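Local coordinates for phosphoethanolamine N-methyltransferase 1 (Haemonchus contortus, PDB 4KRG), which probably methylates phosphoethanolamine with S-adenosylmethionine as methyl donor, an early step of nematode phosphocholine synthesis, at residues L56-G67 and L75-D86; E141-W149 and K194-R202. All blocks are in the same frame, centred on the assembly; numbering follows the deposited sequence.

Contact 1 of 2, residues L56-G67 and L75-D86. With SAH (S-adenosyl-L-homocysteine), chain D.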
# COMPACT_ATOMS: atom_id res chain seq x y z
N LEU A 56 6.02 19.81 -6.40
CA LEU A 56 7.41 19.95 -5.98
C LEU A 56 8.00 21.35 -6.16
O LEU A 56 9.20 21.54 -5.98
CB LEU A 56 8.28 18.93 -6.71
CG LEU A 56 7.87 17.46 -6.55
CD1 LEU A 56 8.69 16.58 -7.45
CD2 LEU A 56 8.04 17.03 -5.10
N THR A 57 7.15 22.32 -6.50
CA THR A 57 7.58 23.70 -6.72
C THR A 57 8.40 24.21 -5.53
O THR A 57 7.94 24.15 -4.39
CB THR A 57 6.36 24.61 -6.95
OG1 THR A 57 5.40 23.93 -7.77
CG2 THR A 57 6.77 25.92 -7.63
N ASN A 58 9.62 24.68 -5.82
CA ASN A 58 10.54 25.24 -4.82
C ASN A 58 11.14 24.23 -3.84
O ASN A 58 11.83 24.61 -2.90
CB ASN A 58 9.90 26.39 -4.05
CG ASN A 58 9.62 27.59 -4.92
OD1 ASN A 58 10.13 27.70 -6.03
ND2 ASN A 58 8.80 28.50 -4.41
N LYS A 59 10.89 22.95 -4.09
CA LYS A 59 11.34 21.93 -3.16
C LYS A 59 12.62 21.23 -3.61
O LYS A 59 12.90 21.15 -4.81
CB LYS A 59 10.20 20.92 -2.90
CG LYS A 59 9.04 21.56 -2.14
CD LYS A 59 7.81 20.67 -2.04
CE LYS A 59 6.67 21.43 -1.35
NZ LYS A 59 5.40 21.37 -2.13
N ASP A 60 13.39 20.75 -2.64
CA ASP A 60 14.60 19.98 -2.89
C ASP A 60 14.30 18.48 -2.76
O ASP A 60 13.72 18.04 -1.77
CB ASP A 60 15.71 20.39 -1.91
CG ASP A 60 16.06 21.87 -1.99
OD1 ASP A 60 15.89 22.45 -3.08
OD2 ASP A 60 16.50 22.45 -0.98
N VAL A 61 14.72 17.71 -3.76
CA VAL A 61 14.41 16.29 -3.83
C VAL A 61 15.69 15.47 -3.93
O VAL A 61 16.64 15.87 -4.60
CB VAL A 61 13.54 15.97 -5.07
CG1 VAL A 61 13.16 14.51 -5.11
CG2 VAL A 61 12.29 16.84 -5.09
N VAL A 62 15.73 14.32 -3.27
CA VAL A 62 16.83 13.39 -3.49
C VAL A 62 16.26 12.09 -4.04
O VAL A 62 15.39 11.47 -3.43
CB VAL A 62 17.69 13.15 -2.22
CG1 VAL A 62 16.85 12.65 -1.06
CG2 VAL A 62 18.82 12.17 -2.52
N ASP A 63 16.73 11.71 -5.23
CA ASP A 63 16.27 10.50 -5.91
C ASP A 63 17.36 9.46 -5.77
O ASP A 63 18.38 9.53 -6.45
CB ASP A 63 15.96 10.79 -7.38
CG ASP A 63 15.54 9.55 -8.17
OD1 ASP A 63 15.35 8.45 -7.58
OD2 ASP A 63 15.39 9.67 -9.40
N ILE A 64 17.16 8.50 -4.86
CA ILE A 64 18.20 7.54 -4.50
C ILE A 64 17.99 6.20 -5.20
O ILE A 64 16.93 5.59 -5.07
CB ILE A 64 18.22 7.33 -2.98
CG1 ILE A 64 18.36 8.68 -2.28
CG2 ILE A 64 19.35 6.40 -2.58
CD1 ILE A 64 18.32 8.59 -0.78
N GLY A 65 19.01 5.73 -5.92
CA GLY A 65 18.87 4.54 -6.74
C GLY A 65 18.20 4.92 -8.05
O GLY A 65 17.44 4.15 -8.62
N ALA A 66 18.50 6.12 -8.52
CA ALA A 66 17.84 6.72 -9.68
C ALA A 66 18.17 6.03 -10.99
O ALA A 66 17.46 6.22 -11.98
CB ALA A 66 18.21 8.19 -9.78
N GLY A 67 19.25 5.26 -11.02
CA GLY A 67 19.70 4.61 -12.24
C GLY A 67 19.86 5.61 -13.38
O GLY A 67 20.40 6.70 -13.19
N LEU A 75 11.20 14.76 -12.37
CA LEU A 75 11.23 15.40 -11.05
C LEU A 75 11.84 16.80 -11.12
O LEU A 75 11.32 17.74 -10.53
CB LEU A 75 11.99 14.54 -10.03
CG LEU A 75 11.38 13.21 -9.58
CD1 LEU A 75 12.41 12.38 -8.81
CD2 LEU A 75 10.14 13.43 -8.71
N ALA A 76 12.94 16.92 -11.86
CA ALA A 76 13.63 18.20 -11.99
C ALA A 76 12.87 19.23 -12.83
O ALA A 76 13.29 20.38 -12.92
CB ALA A 76 15.02 17.99 -12.57
N GLU A 77 11.76 18.84 -13.44
CA GLU A 77 10.93 19.79 -14.18
C GLU A 77 10.26 20.78 -13.25
O GLU A 77 10.03 21.93 -13.62
CB GLU A 77 9.86 19.08 -15.00
CG GLU A 77 10.36 18.34 -16.22
CD GLU A 77 9.25 17.58 -16.93
OE1 GLU A 77 8.06 17.80 -16.59
OE2 GLU A 77 9.56 16.75 -17.81
N THR A 78 9.91 20.33 -12.05
CA THR A 78 9.20 21.21 -11.12
C THR A 78 9.91 21.45 -9.78
O THR A 78 9.72 22.50 -9.16
CB THR A 78 7.76 20.76 -10.89
OG1 THR A 78 7.73 19.38 -10.51
CG2 THR A 78 6.95 20.94 -12.17
N ALA A 79 10.72 20.49 -9.34
CA ALA A 79 11.50 20.65 -8.12
C ALA A 79 12.53 21.76 -8.30
O ALA A 79 13.02 21.98 -9.41
CB ALA A 79 12.20 19.36 -7.75
N ARG A 80 12.88 22.45 -7.22
CA ARG A 80 13.93 23.45 -7.30
C ARG A 80 15.23 22.78 -7.69
O ARG A 80 15.95 23.26 -8.56
CB ARG A 80 14.11 24.20 -5.99
CG ARG A 80 15.20 25.25 -6.07
CD ARG A 80 15.33 26.06 -4.80
NE ARG A 80 15.93 25.29 -3.71
CZ ARG A 80 16.46 25.85 -2.63
NH1 ARG A 80 16.47 27.17 -2.48
NH2 ARG A 80 16.99 25.08 -1.69
N TRP A 81 15.51 21.65 -7.06
CA TRP A 81 16.78 20.96 -7.24
C TRP A 81 16.60 19.49 -6.93
O TRP A 81 15.83 19.12 -6.06
CB TRP A 81 17.81 21.58 -6.30
CG TRP A 81 19.11 20.85 -6.19
CD1 TRP A 81 20.17 20.91 -7.05
CD2 TRP A 81 19.52 20.00 -5.11
NE1 TRP A 81 21.20 20.13 -6.59
CE2 TRP A 81 20.83 19.56 -5.39
CE3 TRP A 81 18.90 19.56 -3.94
CZ2 TRP A 81 21.53 18.70 -4.54
CZ3 TRP A 81 19.59 18.71 -3.09
CH2 TRP A 81 20.90 18.29 -3.40
N VAL A 82 17.32 18.64 -7.67
CA VAL A 82 17.27 17.21 -7.44
C VAL A 82 18.69 16.67 -7.34
O VAL A 82 19.54 16.98 -8.17
CB VAL A 82 16.55 16.48 -8.60
CG1 VAL A 82 16.43 14.99 -8.31
CG2 VAL A 82 15.19 17.11 -8.85
N LEU A 83 18.95 15.88 -6.30
CA LEU A 83 20.18 15.10 -6.22
C LEU A 83 19.88 13.68 -6.64
O LEU A 83 19.05 13.00 -6.05
CB LEU A 83 20.73 15.10 -4.80
CG LEU A 83 21.82 14.05 -4.55
CD1 LEU A 83 23.06 14.38 -5.36
CD2 LEU A 83 22.15 13.94 -3.08
N SER A 84 20.57 13.22 -7.68
CA SER A 84 20.30 11.92 -8.26
C SER A 84 21.50 11.00 -8.02
O SER A 84 22.62 11.32 -8.41
CB SER A 84 20.05 12.08 -9.75
OG SER A 84 19.19 11.08 -10.23
N THR A 85 21.27 9.86 -7.36
CA THR A 85 22.37 8.97 -6.98
C THR A 85 22.11 7.52 -7.42
O THR A 85 20.97 7.08 -7.50
CB THR A 85 22.60 8.96 -5.45
OG1 THR A 85 21.58 8.17 -4.81
CG2 THR A 85 22.57 10.36 -4.88
N ASP A 86 23.19 6.79 -7.69
CA ASP A 86 23.12 5.36 -7.98
C ASP A 86 24.50 4.77 -7.76
O ASP A 86 25.50 5.47 -7.92
CB ASP A 86 22.66 5.12 -9.42
CG ASP A 86 22.05 3.74 -9.62
OD1 ASP A 86 20.82 3.60 -9.44
OD2 ASP A 86 22.80 2.79 -9.94
N SAH D . 14.70 3.58 -9.43
CA SAH D . 14.99 3.44 -10.87
CB SAH D . 15.86 2.16 -11.08
CG SAH D . 15.25 0.89 -10.51
SD SAH D . 16.33 -0.57 -10.52
C SAH D . 13.74 3.38 -11.66
O SAH D . 12.75 2.84 -11.19
OXT SAH D . 13.80 3.57 -12.85
C5' SAH D . 17.45 -0.35 -9.12
C4' SAH D . 18.37 0.75 -9.11
O4' SAH D . 18.81 1.00 -7.75
C3' SAH D . 19.58 0.45 -9.90
O3' SAH D . 19.99 1.61 -10.58
C2' SAH D . 20.57 0.09 -8.91
O2' SAH D . 21.87 0.36 -9.37
C1' SAH D . 20.21 0.95 -7.76
N9 SAH D . 20.71 0.44 -6.43
C8 SAH D . 20.43 -0.73 -5.84
N7 SAH D . 20.97 -0.70 -4.62
C5 SAH D . 21.58 0.47 -4.43
C6 SAH D . 22.30 1.03 -3.36
N6 SAH D . 22.51 0.34 -2.19
N1 SAH D . 22.79 2.28 -3.51
C2 SAH D . 22.61 2.97 -4.63
N3 SAH D . 21.93 2.46 -5.67
C4 SAH D . 21.41 1.22 -5.59
O HOH W 1 5.55 19.14 -9.28
O HOH W 2 10.68 25.05 -8.55

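Contact 2 of 2, residues E141-W149 and K194-R202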
# COMPACT_ATOMS: atom_id res chain seq x y z
N GLU A 141 18.04 1.40 8.83
CA GLU A 141 19.05 2.44 8.87
C GLU A 141 18.82 3.48 7.77
O GLU A 141 19.00 4.67 8.00
CB GLU A 141 20.45 1.83 8.78
CG GLU A 141 20.82 1.01 10.01
CD GLU A 141 22.20 0.39 9.93
OE1 GLU A 141 22.74 -0.01 10.99
OE2 GLU A 141 22.75 0.28 8.81
N PHE A 142 18.39 3.03 6.60
CA PHE A 142 18.05 3.96 5.53
C PHE A 142 16.90 4.87 5.94
O PHE A 142 16.93 6.07 5.68
CB PHE A 142 17.68 3.22 4.23
CG PHE A 142 17.11 4.13 3.18
CD1 PHE A 142 17.94 4.92 2.39
CD2 PHE A 142 15.74 4.22 2.99
CE1 PHE A 142 17.41 5.76 1.42
CE2 PHE A 142 15.21 5.06 2.03
CZ PHE A 142 16.05 5.83 1.24
N LEU A 143 15.89 4.30 6.58
CA LEU A 143 14.69 5.06 6.93
C LEU A 143 14.92 6.05 8.06
O LEU A 143 14.30 7.10 8.10
CB LEU A 143 13.53 4.12 7.26
CG LEU A 143 12.99 3.34 6.06
CD1 LEU A 143 12.03 2.26 6.52
CD2 LEU A 143 12.32 4.26 5.06
N LEU A 144 15.81 5.70 8.99
CA LEU A 144 16.20 6.64 10.03
C LEU A 144 17.05 7.79 9.46
O LEU A 144 17.01 8.91 9.95
CB LEU A 144 16.94 5.93 11.17
CG LEU A 144 16.08 5.00 12.04
CD1 LEU A 144 16.94 4.16 12.96
CD2 LEU A 144 15.09 5.80 12.86
N ASN A 145 17.80 7.50 8.40
CA ASN A 145 18.56 8.53 7.70
C ASN A 145 17.65 9.49 6.93
O ASN A 145 17.83 10.70 6.98
CB ASN A 145 19.58 7.90 6.76
CG ASN A 145 20.96 7.82 7.36
OD1 ASN A 145 21.39 8.73 8.08
ND2 ASN A 145 21.67 6.74 7.08
N ALA A 146 16.68 8.93 6.22
CA ALA A 146 15.70 9.74 5.51
C ALA A 146 15.00 10.65 6.51
O ALA A 146 14.74 11.81 6.23
CB ALA A 146 14.69 8.85 4.82
N MSE A 147 14.72 10.11 7.68
CA MSE A 147 14.05 10.87 8.72
C MSE A 147 14.91 12.05 9.17
O MSE A 147 14.41 13.15 9.38
CB MSE A 147 13.76 9.95 9.90
CG MSE A 147 13.03 10.64 11.01
SE MSE A 147 11.16 11.06 10.65
CE MSE A 147 10.35 9.51 11.49
N ARG A 148 16.20 11.81 9.31
CA ARG A 148 17.15 12.86 9.68
C ARG A 148 17.22 13.96 8.63
O ARG A 148 17.28 15.14 8.96
CB ARG A 148 18.53 12.24 9.89
CG ARG A 148 19.63 13.23 10.23
CD ARG A 148 20.98 12.55 10.25
NE ARG A 148 22.04 13.45 10.69
CZ ARG A 148 22.35 13.68 11.96
NH1 ARG A 148 21.67 13.07 12.93
NH2 ARG A 148 23.34 14.51 12.27
N TRP A 149 17.23 13.56 7.36
CA TRP A 149 17.41 14.47 6.23
C TRP A 149 16.17 15.28 5.90
O TRP A 149 16.27 16.38 5.37
CB TRP A 149 17.79 13.68 4.99
CG TRP A 149 19.02 12.87 5.16
CD1 TRP A 149 20.04 13.10 6.04
CD2 TRP A 149 19.37 11.70 4.42
NE1 TRP A 149 21.01 12.13 5.89
CE2 TRP A 149 20.63 11.26 4.91
CE3 TRP A 149 18.76 10.98 3.40
CZ2 TRP A 149 21.27 10.14 4.40
CZ3 TRP A 149 19.40 9.86 2.89
CH2 TRP A 149 20.64 9.45 3.40
N LYS A 194 4.05 -1.50 8.41
CA LYS A 194 4.24 -1.57 9.86
C LYS A 194 5.56 -0.95 10.31
O LYS A 194 5.61 -0.26 11.32
CB LYS A 194 4.11 -3.01 10.37
CG LYS A 194 2.69 -3.56 10.25
CD LYS A 194 2.51 -4.90 10.96
CE LYS A 194 2.46 -4.74 12.47
NZ LYS A 194 1.36 -3.84 12.90
N LEU A 195 6.63 -1.18 9.55
CA LEU A 195 7.92 -0.58 9.90
C LEU A 195 7.82 0.94 9.88
O LEU A 195 8.27 1.60 10.80
CB LEU A 195 9.03 -1.05 8.95
CG LEU A 195 10.38 -0.35 9.16
CD1 LEU A 195 10.84 -0.50 10.60
CD2 LEU A 195 11.42 -0.90 8.21
N LEU A 196 7.22 1.47 8.83
CA LEU A 196 7.07 2.91 8.69
C LEU A 196 6.31 3.52 9.87
O LEU A 196 6.72 4.53 10.43
CB LEU A 196 6.40 3.24 7.36
CG LEU A 196 7.28 3.01 6.12
CD1 LEU A 196 6.43 2.90 4.85
CD2 LEU A 196 8.28 4.14 5.98
N ARG A 197 5.21 2.88 10.25
CA ARG A 197 4.36 3.37 11.33
C ARG A 197 5.05 3.24 12.69
O ARG A 197 4.75 4.00 13.61
CB ARG A 197 3.02 2.63 11.35
CG ARG A 197 2.15 2.85 10.11
CD ARG A 197 0.81 2.15 10.25
NE ARG A 197 -0.04 2.80 11.24
CZ ARG A 197 -1.12 2.25 11.79
NH1 ARG A 197 -1.49 1.02 11.47
NH2 ARG A 197 -1.84 2.93 12.67
N ALA A 198 5.96 2.29 12.81
CA ALA A 198 6.63 2.03 14.09
C ALA A 198 7.68 3.08 14.43
O ALA A 198 7.84 3.43 15.60
CB ALA A 198 7.26 0.64 14.09
N ILE A 199 8.40 3.56 13.42
CA ILE A 199 9.55 4.43 13.63
C ILE A 199 9.25 5.66 14.49
O ILE A 199 8.26 6.37 14.28
CB ILE A 199 10.18 4.87 12.28
CG1 ILE A 199 10.96 3.70 11.66
CG2 ILE A 199 11.12 6.06 12.46
CD1 ILE A 199 11.42 3.96 10.24
N ARG A 200 10.10 5.87 15.49
CA ARG A 200 10.09 7.09 16.30
C ARG A 200 11.52 7.58 16.35
O ARG A 200 12.40 6.90 16.88
CB ARG A 200 9.60 6.79 17.71
CG ARG A 200 8.17 6.29 17.80
CD ARG A 200 7.21 7.34 17.29
NE ARG A 200 5.83 6.89 17.41
CZ ARG A 200 5.21 6.12 16.51
NH1 ARG A 200 5.86 5.71 15.43
NH2 ARG A 200 3.95 5.77 16.70
N TYR A 201 11.77 8.77 15.80
CA TYR A 201 13.12 9.32 15.72
C TYR A 201 13.25 10.62 16.49
O TYR A 201 12.47 11.55 16.29
CB TYR A 201 13.48 9.56 14.25
CG TYR A 201 14.78 10.29 14.02
CD1 TYR A 201 15.98 9.61 13.98
CD2 TYR A 201 14.80 11.67 13.82
CE1 TYR A 201 17.17 10.28 13.76
CE2 TYR A 201 15.99 12.35 13.59
CZ TYR A 201 17.17 11.65 13.57
OH TYR A 201 18.35 12.31 13.35
N ARG A 202 14.25 10.69 17.37
CA ARG A 202 14.57 11.94 18.05
C ARG A 202 15.71 12.64 17.32
O ARG A 202 16.79 12.07 17.16
CB ARG A 202 14.98 11.70 19.51
CG ARG A 202 15.15 12.99 20.30
CD ARG A 202 15.48 12.75 21.78
NE ARG A 202 14.33 12.33 22.57
CZ ARG A 202 13.48 13.17 23.18
NH1 ARG A 202 13.66 14.48 23.07
NH2 ARG A 202 12.46 12.70 23.88

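Contact 1 of 2, residues L56-G67 and L75-D86
Gly-67 N donates to Asp-86 OD1 over 2.8 Å, arriving from above the carboxylate plane (49° out of it). The same carboxylate holds the ribose of S-adenosylhomocysteine: SAH O2' donates to Asp-86 OD2 (2.7 Å), and SAH O3' reaches OD1 in a bond modelled as doubtfully short. Gly-65 O accepts from the amino group, SAH N, at 2.9 Å. Gly-65 and Gly-67 both have positive phi, and the loop backbone lies close against the cofactor, with Gly-67 CA 3.4 Å from SAH O3'. Behind them Thr-85 O takes Ala-66 N (2.8 Å) and, weakly, Gly-65 N, tying the turn to the neighbouring strand. This is the Rossmann-like methyltransferase arrangement: a glycine-rich loop after strand 60-64, helix 70-78, then strand 81-86 parallel to the first and ending in an acidic residue for the ribose. Bonds such as Asp-63 N to Leu-83 O keep the strands in register. Beneath the loop, Asp-63 OD2 and Ser-84 OG both hydrogen-bond Thr-72 OG1 of the intervening helix. At the far end Arg-80 bends at chi3 (73°) and grips Asp-60 side-on, NE to OD1 (2.9 Å) and NH2 to OD2 (2.8 Å), with the two planes only 20° apart. Leu-56 CD1 meets Leu-75 CD2 at 3.7 Å, while Ala-79 CB sits against Val-61 CG2.

Contact 2 of 2, residues E141-W149 and K194-R202
Tyr-201 OH is approached by three atoms of Arg-148: NH1 donates a weak, bent bond (3.4 Å, 134°), and CB and CG each lie 3.5 Å away. The guanidinium stands nearly upright to the tyrosine ring (planes 87° apart), and its NH2 makes a salt bridge to Glu-119. Farther along the tyrosine, CG of Met-147 (selenomethionine here) presses on Tyr-201 CB at 3.4 Å. With its CG anti to the backbone N (chi1 -178°) and the chain then bending at chi2 and chi3, Met-147 swings CE back onto Ile-199 CG2, 3.7 Å away. Leu-144 CD2 reaches both Ile-199 CG2 and Tyr-201 CD1. One turn before Met-147, Leu-143 meets Leu-195 tip to tip, CD1 to CD2 at 3.6 Å, and puts its CB against Ile-199 CD1. At Ile-199 the helix gives way to extended chain, and Arg-200 NH1 bridges the exit by donating to Arg-197 O and Ile-199 O (each 2.7 Å). Helix 136-149 thus packs on the end of helix 189-198 and the short strand 200-202, with Ile-156 of strand 154-161, Trp-209 of strand 208-218 and Phe-256 of helix 249-271 bordering the leucine and methionine side chains.

How the contacts relate
Both contacts are largely buried, but contact 1 is built on parallel strand pairing and opens at one end onto the cofactor, whereas contact 2 is apolar packing of a helix against a helix end and a short strand, the side chain of Leu-143 about 13 Å from the cofactor. Contact 1 combines main-chain bonds, ribose-binding oxygens and an outer salt bridge with apolar packing. In contact 2 aliphatic side chains and a tyrosine carry the interface, and its one cross-segment hydrogen bond is weak. The segments share no helix or strand, yet they meet: Ile-64 CD1 of strand 60-64 lies 3.7 Å from Phe-142 CE1 and 4.0 Å from Trp-149 CZ3, both on helix 136-149.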